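Segregation protein (Thermus thermophilus, PDB 1WCV) hydrolyses ATP and, in its ATP-bound form, cooperatively coats double-stranded DNA as nucleoprotein filaments, probably in the service of chromosome partitioning. Local coordinates at residues L131-A143 with N166-Y179. Residues are numbered along the deposited sequence; the frame is centred on the assembly and turned at random.
Sequences LAAAEGVVVPVQA and NPRLRLLGILVTMY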
ATOM      1  N   LEU A 131      23.098  -8.770   9.786  1.00 18.79           N
ATOM      2  CA  LEU A 131      22.014  -9.245  10.627  1.00 17.42           C
ATOM      3  C   LEU A 131      22.331  -9.146  12.111  1.00 17.41           C
ATOM      4  O   LEU A 131      21.436  -8.951  12.932  1.00 19.48           O
ATOM      5  CB  LEU A 131      21.670 -10.688  10.266  1.00 16.33           C
ATOM      6  CG  LEU A 131      21.116 -10.872   8.854  1.00 18.48           C
ATOM      7  CD1 LEU A 131      20.723 -12.322   8.621  1.00 18.32           C
ATOM      8  CD2 LEU A 131      19.918  -9.960   8.675  1.00 15.35           C
ATOM      9  N   ALA A 132      23.606  -9.280  12.454  1.00 19.88           N
ATOM     10  CA  ALA A 132      24.019  -9.212  13.851  1.00 19.86           C
ATOM     11  C   ALA A 132      24.075  -7.780  14.359  1.00 22.19           C
ATOM     12  O   ALA A 132      24.052  -7.546  15.565  1.00 22.65           O
ATOM     13  CB  ALA A 132      25.379  -9.883  14.030  1.00 21.13           C
ATOM     14  N   ALA A 133      24.121  -6.820  13.440  1.00 21.01           N
ATOM     15  CA  ALA A 133      24.199  -5.411  13.816  1.00 21.54           C
ATOM     16  C   ALA A 133      22.879  -4.649  13.696  1.00 23.01           C
ATOM     17  O   ALA A 133      22.689  -3.604  14.327  1.00 23.56           O
ATOM     18  CB  ALA A 133      25.259  -4.724  12.976  1.00 20.13           C
ATOM     19  N   ALA A 134      21.964  -5.169  12.893  1.00 21.35           N
ATOM     20  CA  ALA A 134      20.683  -4.506  12.677  1.00 21.16           C
ATOM     21  C   ALA A 134      19.630  -4.789  13.739  1.00 20.96           C
ATOM     22  O   ALA A 134      19.746  -5.735  14.510  1.00 21.96           O
ATOM     23  CB  ALA A 134      20.135  -4.902  11.310  1.00 20.79           C
ATOM     24  N   GLU A 135      18.597  -3.952  13.777  1.00 17.67           N
ATOM     25  CA  GLU A 135      17.493  -4.161  14.698  1.00 20.09           C
ATOM     26  C   GLU A 135      16.273  -4.553  13.855  1.00 18.54           C
ATOM     27  O   GLU A 135      15.405  -5.298  14.301  1.00 24.97           O
ATOM     28  CB  GLU A 135      17.187  -2.893  15.495  1.00 24.00           C
ATOM     29  CG  GLU A 135      18.264  -2.484  16.484  1.00 25.04           C
ATOM     30  CD  GLU A 135      19.133  -1.359  15.967  1.00 30.45           C
ATOM     31  OE1 GLU A 135      18.571  -0.361  15.472  1.00 30.28           O
ATOM     32  OE2 GLU A 135      20.373  -1.464  16.062  1.00 33.73           O
ATOM     33  N   GLY A 136      16.229  -4.053  12.622  1.00 17.97           N
ATOM     34  CA  GLY A 136      15.114  -4.365  11.740  1.00 17.45           C
ATOM     35  C   GLY A 136      15.606  -4.889  10.408  1.00 15.24           C
ATOM     36  O   GLY A 136      16.703  -4.548   9.970  1.00 14.88           O
ATOM     37  N   VAL A 137      14.802  -5.728   9.761  1.00 14.05           N
ATOM     38  CA  VAL A 137      15.176  -6.280   8.465  1.00 13.43           C
ATOM     39  C   VAL A 137      14.061  -6.089   7.447  1.00 12.96           C
ATOM     40  O   VAL A 137      12.892  -6.306   7.759  1.00 14.32           O
ATOM     41  CB  VAL A 137      15.451  -7.805   8.541  1.00 13.86           C
ATOM     42  CG1 VAL A 137      15.895  -8.321   7.182  1.00 14.62           C
ATOM     43  CG2 VAL A 137      16.507  -8.103   9.598  1.00 16.43           C
ATOM     44  N   VAL A 138      14.430  -5.660   6.244  1.00 12.43           N
ATOM     45  CA  VAL A 138      13.475  -5.511   5.151  1.00 11.77           C
ATOM     46  C   VAL A 138      13.945  -6.552   4.146  1.00 15.10           C
ATOM     47  O   VAL A 138      15.107  -6.541   3.731  1.00 13.82           O
ATOM     48  CB  VAL A 138      13.521  -4.116   4.504  1.00 15.13           C
ATOM     49  CG1 VAL A 138      12.719  -4.118   3.197  1.00 16.50           C
ATOM     50  CG2 VAL A 138      12.934  -3.084   5.456  1.00 14.94           C
ATOM     51  N   VAL A 139      13.046  -7.462   3.783  1.00 12.24           N
ATOM     52  CA  VAL A 139      13.357  -8.548   2.854  1.00 11.61           C
ATOM     53  C   VAL A 139      12.708  -8.246   1.512  1.00 11.03           C
ATOM     54  O   VAL A 139      11.506  -8.434   1.350  1.00 12.07           O
ATOM     55  CB  VAL A 139      12.803  -9.889   3.383  1.00 10.98           C
ATOM     56  CG1 VAL A 139      13.236 -11.041   2.458  1.00  9.43           C
ATOM     57  CG2 VAL A 139      13.294 -10.129   4.813  1.00 13.99           C
ATOM     58  N   PRO A 140      13.497  -7.752   0.541  1.00 11.66           N
ATOM     59  CA  PRO A 140      12.978  -7.425  -0.790  1.00 15.01           C
ATOM     60  C   PRO A 140      12.975  -8.685  -1.640  1.00 17.62           C
ATOM     61  O   PRO A 140      14.009  -9.325  -1.813  1.00 20.40           O
ATOM     62  CB  PRO A 140      13.972  -6.380  -1.312  1.00 15.51           C
ATOM     63  CG  PRO A 140      14.724  -5.913  -0.051  1.00 16.87           C
ATOM     64  CD  PRO A 140      14.846  -7.192   0.710  1.00 13.60           C
ATOM     65  N   VAL A 141      11.809  -9.056  -2.148  1.00 12.59           N
ATOM     66  CA  VAL A 141      11.719 -10.252  -2.965  1.00 13.53           C
ATOM     67  C   VAL A 141      11.008  -9.920  -4.259  1.00 16.81           C
ATOM     68  O   VAL A 141      10.317  -8.913  -4.346  1.00 14.49           O
ATOM     69  CB  VAL A 141      10.932 -11.383  -2.250  1.00 13.66           C
ATOM     70  CG1 VAL A 141      11.533 -11.655  -0.885  1.00 15.66           C
ATOM     71  CG2 VAL A 141       9.468 -11.002  -2.111  1.00 16.81           C
ATOM     72  N   GLN A 142      11.210 -10.750  -5.275  1.00 19.44           N
ATOM     73  CA  GLN A 142      10.534 -10.537  -6.543  1.00 23.95           C
ATOM     74  C   GLN A 142       9.243 -11.321  -6.502  1.00 23.93           C
ATOM     75  O   GLN A 142       9.133 -12.311  -5.779  1.00 23.42           O
ATOM     76  CB  GLN A 142      11.394 -11.007  -7.714  1.00 26.43           C
ATOM     77  CG  GLN A 142      12.598 -10.128  -7.988  1.00 32.48           C
ATOM     78  CD  GLN A 142      13.300 -10.515  -9.277  1.00 39.13           C
ATOM     79  OE1 GLN A 142      12.698 -10.496 -10.353  1.00 40.20           O
ATOM     80  NE2 GLN A 142      14.577 -10.872  -9.176  1.00 41.77           N
ATOM     81  N   ALA A 143       8.261 -10.872  -7.271  1.00 24.96           N
ATOM     82  CA  ALA A 143       6.966 -11.532  -7.303  1.00 27.24           C
ATOM     83  C   ALA A 143       7.008 -12.816  -8.126  1.00 30.55           C
ATOM     84  O   ALA A 143       6.376 -12.916  -9.179  1.00 30.50           O
ATOM     85  CB  ALA A 143       5.911 -10.578  -7.858  1.00 27.81           C
ATOM     86  N   ASN A 166      21.864 -11.837  18.143  1.00 20.38           N
ATOM     87  CA  ASN A 166      21.308 -10.494  18.244  1.00 18.69           C
ATOM     88  C   ASN A 166      19.843 -10.494  18.672  1.00 20.32           C
ATOM     89  O   ASN A 166      18.947 -10.534  17.838  1.00 20.25           O
ATOM     90  CB  ASN A 166      21.474  -9.811  16.882  1.00 18.41           C
ATOM     91  CG  ASN A 166      20.860  -8.435  16.832  1.00 18.69           C
ATOM     92  OD1 ASN A 166      20.545  -7.849  17.861  1.00 21.57           O
ATOM     93  ND2 ASN A 166      20.694  -7.906  15.624  1.00 18.27           N
ATOM     94  N   PRO A 167      19.587 -10.432  19.991  1.00 19.56           N
ATOM     95  CA  PRO A 167      18.250 -10.428  20.593  1.00 21.42           C
ATOM     96  C   PRO A 167      17.293  -9.359  20.068  1.00 20.51           C
ATOM     97  O   PRO A 167      16.082  -9.551  20.084  1.00 22.18           O
ATOM     98  CB  PRO A 167      18.544 -10.232  22.080  1.00 25.24           C
ATOM     99  CG  PRO A 167      19.885 -10.871  22.240  1.00 24.34           C
ATOM    100  CD  PRO A 167      20.625 -10.372  21.036  1.00 21.96           C
ATOM    101  N   ARG A 168      17.823  -8.233  19.613  1.00 21.91           N
ATOM    102  CA  ARG A 168      16.931  -7.185  19.131  1.00 25.03           C
ATOM    103  C   ARG A 168      16.577  -7.271  17.649  1.00 23.16           C
ATOM    104  O   ARG A 168      15.893  -6.402  17.119  1.00 25.39           O
ATOM    105  CB  ARG A 168      17.492  -5.795  19.460  1.00 32.57           C
ATOM    106  CG  ARG A 168      18.897  -5.522  18.981  1.00 43.02           C
ATOM    107  CD  ARG A 168      19.918  -5.971  20.004  1.00 51.64           C
ATOM    108  NE  ARG A 168      21.275  -5.618  19.600  1.00 57.25           N
ATOM    109  CZ  ARG A 168      22.368  -5.992  20.254  1.00 59.84           C
ATOM    110  NH1 ARG A 168      23.562  -5.624  19.814  1.00 62.17           N
ATOM    111  NH2 ARG A 168      22.264  -6.735  21.346  1.00 61.28           N
ATOM    112  N   LEU A 169      17.020  -8.330  16.986  1.00 19.76           N
ATOM    113  CA  LEU A 169      16.723  -8.504  15.568  1.00 22.05           C
ATOM    114  C   LEU A 169      15.252  -8.854  15.331  1.00 20.97           C
ATOM    115  O   LEU A 169      14.714  -9.792  15.922  1.00 21.87           O
ATOM    116  CB  LEU A 169      17.599  -9.610  14.971  1.00 18.50           C
ATOM    117  CG  LEU A 169      17.451  -9.803  13.456  1.00 21.97           C
ATOM    118  CD1 LEU A 169      17.894  -8.533  12.734  1.00 21.29           C
ATOM    119  CD2 LEU A 169      18.302 -10.988  12.999  1.00 21.02           C
ATOM    120  N   ARG A 170      14.609  -8.093  14.454  1.00 22.03           N
ATOM    121  CA  ARG A 170      13.216  -8.338  14.123  1.00 22.66           C
ATOM    122  C   ARG A 170      12.954  -8.022  12.658  1.00 18.71           C
ATOM    123  O   ARG A 170      13.634  -7.201  12.041  1.00 18.43           O
ATOM    124  CB  ARG A 170      12.289  -7.479  14.984  1.00 30.10           C
ATOM    125  CG  ARG A 170      12.547  -5.988  14.862  1.00 42.04           C
ATOM    126  CD  ARG A 170      11.325  -5.176  15.267  1.00 52.92           C
ATOM    127  NE  ARG A 170      10.831  -5.508  16.602  1.00 60.79           N
ATOM    128  CZ  ARG A 170       9.722  -4.997  17.133  1.00 64.63           C
ATOM    129  NH1 ARG A 170       8.992  -4.128  16.444  1.00 66.33           N
ATOM    130  NH2 ARG A 170       9.341  -5.356  18.352  1.00 66.20           N
ATOM    131  N   LEU A 171      11.953  -8.685  12.107  1.00 18.79           N
ATOM    132  CA  LEU A 171      11.579  -8.456  10.727  1.00 13.81           C
ATOM    133  C   LEU A 171      10.749  -7.176  10.672  1.00 12.33           C
ATOM    134  O   LEU A 171       9.776  -7.053  11.403  1.00 14.88           O
ATOM    135  CB  LEU A 171      10.729  -9.617  10.240  1.00 12.54           C
ATOM    136  CG  LEU A 171      10.089  -9.476   8.865  1.00 14.40           C
ATOM    137  CD1 LEU A 171      11.176  -9.521   7.795  1.00 14.10           C
ATOM    138  CD2 LEU A 171       9.073 -10.611   8.689  1.00 13.98           C
ATOM    139  N   LEU A 172      11.145  -6.215   9.837  1.00 13.44           N
ATOM    140  CA  LEU A 172      10.350  -5.002   9.703  1.00 14.54           C
ATOM    141  C   LEU A 172       9.265  -5.341   8.687  1.00 13.82           C
ATOM    142  O   LEU A 172       8.084  -5.046   8.893  1.00 15.16           O
ATOM    143  CB  LEU A 172      11.197  -3.826   9.203  1.00 20.08           C
ATOM    144  CG  LEU A 172      11.834  -2.907  10.249  1.00 25.75           C
ATOM    145  CD1 LEU A 172      12.479  -1.712   9.545  1.00 25.48           C
ATOM    146  CD2 LEU A 172      10.781  -2.422  11.234  1.00 25.31           C
ATOM    147  N   GLY A 173       9.664  -5.977   7.589  1.00 11.52           N
ATOM    148  CA  GLY A 173       8.683  -6.362   6.592  1.00 11.03           C
ATOM    149  C   GLY A 173       9.245  -6.998   5.339  1.00 10.76           C
ATOM    150  O   GLY A 173      10.432  -6.872   5.049  1.00 11.43           O
ATOM    151  N   ILE A 174       8.379  -7.706   4.620  1.00  8.81           N
ATOM    152  CA  ILE A 174       8.731  -8.338   3.361  1.00  9.49           C
ATOM    153  C   ILE A 174       8.222  -7.377   2.288  1.00  9.09           C
ATOM    154  O   ILE A 174       7.072  -6.944   2.335  1.00 10.01           O
ATOM    155  CB  ILE A 174       8.025  -9.682   3.210  1.00 11.55           C
ATOM    156  CG1 ILE A 174       8.515 -10.645   4.298  1.00 11.39           C
ATOM    157  CG2 ILE A 174       8.288 -10.255   1.809  1.00 12.01           C
ATOM    158  CD1 ILE A 174       7.594 -11.815   4.520  1.00 14.49           C
ATOM    159  N   LEU A 175       9.087  -7.038   1.336  1.00 10.45           N
ATOM    160  CA  LEU A 175       8.729  -6.111   0.264  1.00 10.59           C
ATOM    161  C   LEU A 175       8.686  -6.769  -1.102  1.00 10.85           C
ATOM    162  O   LEU A 175       9.673  -7.336  -1.552  1.00 10.87           O
ATOM    163  CB  LEU A 175       9.735  -4.957   0.200  1.00 11.75           C
ATOM    164  CG  LEU A 175       9.554  -3.937  -0.938  1.00 12.36           C
ATOM    165  CD1 LEU A 175       8.239  -3.169  -0.769  1.00 14.66           C
ATOM    166  CD2 LEU A 175      10.738  -2.960  -0.923  1.00 12.73           C
ATOM    167  N   VAL A 176       7.538  -6.682  -1.766  1.00  9.57           N
ATOM    168  CA  VAL A 176       7.413  -7.243  -3.106  1.00 10.14           C
ATOM    169  C   VAL A 176       7.956  -6.201  -4.087  1.00 11.30           C
ATOM    170  O   VAL A 176       7.505  -5.049  -4.095  1.00 12.09           O
ATOM    171  CB  VAL A 176       5.944  -7.548  -3.454  1.00 11.97           C
ATOM    172  CG1 VAL A 176       5.847  -8.113  -4.861  1.00 13.22           C
ATOM    173  CG2 VAL A 176       5.369  -8.550  -2.443  1.00 13.40           C
ATOM    174  N   THR A 177       8.952  -6.594  -4.878  1.00  9.86           N
ATOM    175  CA  THR A 177       9.547  -5.695  -5.862  1.00 12.39           C
ATOM    176  C   THR A 177       9.412  -6.323  -7.241  1.00 12.99           C
ATOM    177  O   THR A 177       9.018  -7.487  -7.377  1.00 12.93           O
ATOM    178  CB  THR A 177      11.063  -5.459  -5.588  1.00 11.30           C
ATOM    179  OG1 THR A 177      11.784  -6.679  -5.800  1.00 15.02           O
ATOM    180  CG2 THR A 177      11.284  -4.992  -4.154  1.00 13.51           C
ATOM    181  N   MET A 178       9.728  -5.536  -8.265  1.00 15.24           N
ATOM    182  CA  MET A 178       9.668  -6.004  -9.644  1.00 18.26           C
ATOM    183  C   MET A 178       8.335  -6.642 -10.014  1.00 17.08           C
ATOM    184  O   MET A 178       8.265  -7.586 -10.804  1.00 19.50           O
ATOM    185  CB  MET A 178      10.830  -6.967  -9.893  1.00 22.31           C
ATOM    186  CG  MET A 178      12.166  -6.323  -9.534  1.00 29.19           C
ATOM    187  SD  MET A 178      13.609  -7.285  -9.953  1.00 34.38           S
ATOM    188  CE  MET A 178      13.838  -6.792 -11.661  1.00 40.50           C
ATOM    189  N   TYR A 179       7.265  -6.106  -9.437  1.00 13.15           N
ATOM    190  CA  TYR A 179       5.923  -6.596  -9.716  1.00 13.53           C
ATOM    191  C   TYR A 179       5.639  -6.342 -11.203  1.00 14.14           C
ATOM    192  O   TYR A 179       5.542  -5.191 -11.627  1.00 15.27           O
ATOM    193  CB  TYR A 179       4.930  -5.820  -8.839  1.00 11.70           C
ATOM    194  CG  TYR A 179       3.474  -6.207  -8.987  1.00 11.79           C
ATOM    195  CD1 TYR A 179       2.889  -7.162  -8.154  1.00 10.83           C
ATOM    196  CD2 TYR A 179       2.667  -5.578  -9.937  1.00 12.28           C
ATOM    197  CE1 TYR A 179       1.516  -7.476  -8.265  1.00 12.11           C
ATOM    198  CE2 TYR A 179       1.315  -5.881 -10.055  1.00 11.19           C
ATOM    199  CZ  TYR A 179       0.743  -6.827  -9.217  1.00 13.23           C
ATOM    200  OH  TYR A 179      -0.605  -7.093  -9.329  1.00 15.84           O
TER
HETATM  201  O   HOH W   1       8.260 -10.021  -9.796  1.00 61.70           O
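V139 and L175 join backbones in the parallel ladder of a beta-alpha-beta unit: strands 136-142 and 170-177, connected through helix 146-164, with 170-177 forming the outer edge of the P-loop ATPase sheet within this chain. The parallel register slips by one residue between V137 and V138, at a beta bulge formed around L172. V137 O accepts from both L172 N (2.7 Å) and G173 N (3.2 Å), and the extra residue turns its side chain toward strand 136-142. L172 CG rests 3.9 Å from G136 CA, a hollow that exists because G136 is bare; a CB there would collide with it. On the face covered by helix 146-164, V137, V139 and V141 meet L169, L171 and I174. L169 carries CG anti to the backbone N (chi1 -175°), which swings the end of the leucine toward V137, and L169 CD1 makes a tight contact with V137 CG2 at 3.5 Å; L171 crosses V139 at about a right angle, CD1 against CG2. Beyond the ladder, N166 fits against the chain at 131-134, which leads from helix 125-133 into strand 136-142. N166 ND2 uses both its N-H groups, reaching L131 O at 3.0 Å and A134 O at 2.6 Å, with both oxygens lying in the amide plane. A leucine in its place would probably leave L131 O and A134 O without their shared donor and 131-134 less firmly tied to the turn that leads into strand 170-177. At the other end, beside the P-loop, M178 lies obliquely across Q142, M178 SD 3.3 Å from Q142 CD, and the M178 side chain also touches V18, an ATP-binding residue. T177, packed on T23 of helix 18-33, grips V141 O twice, through its backbone N and through T177 OG1, which sits 3.0 Å away above the carbonyl plane.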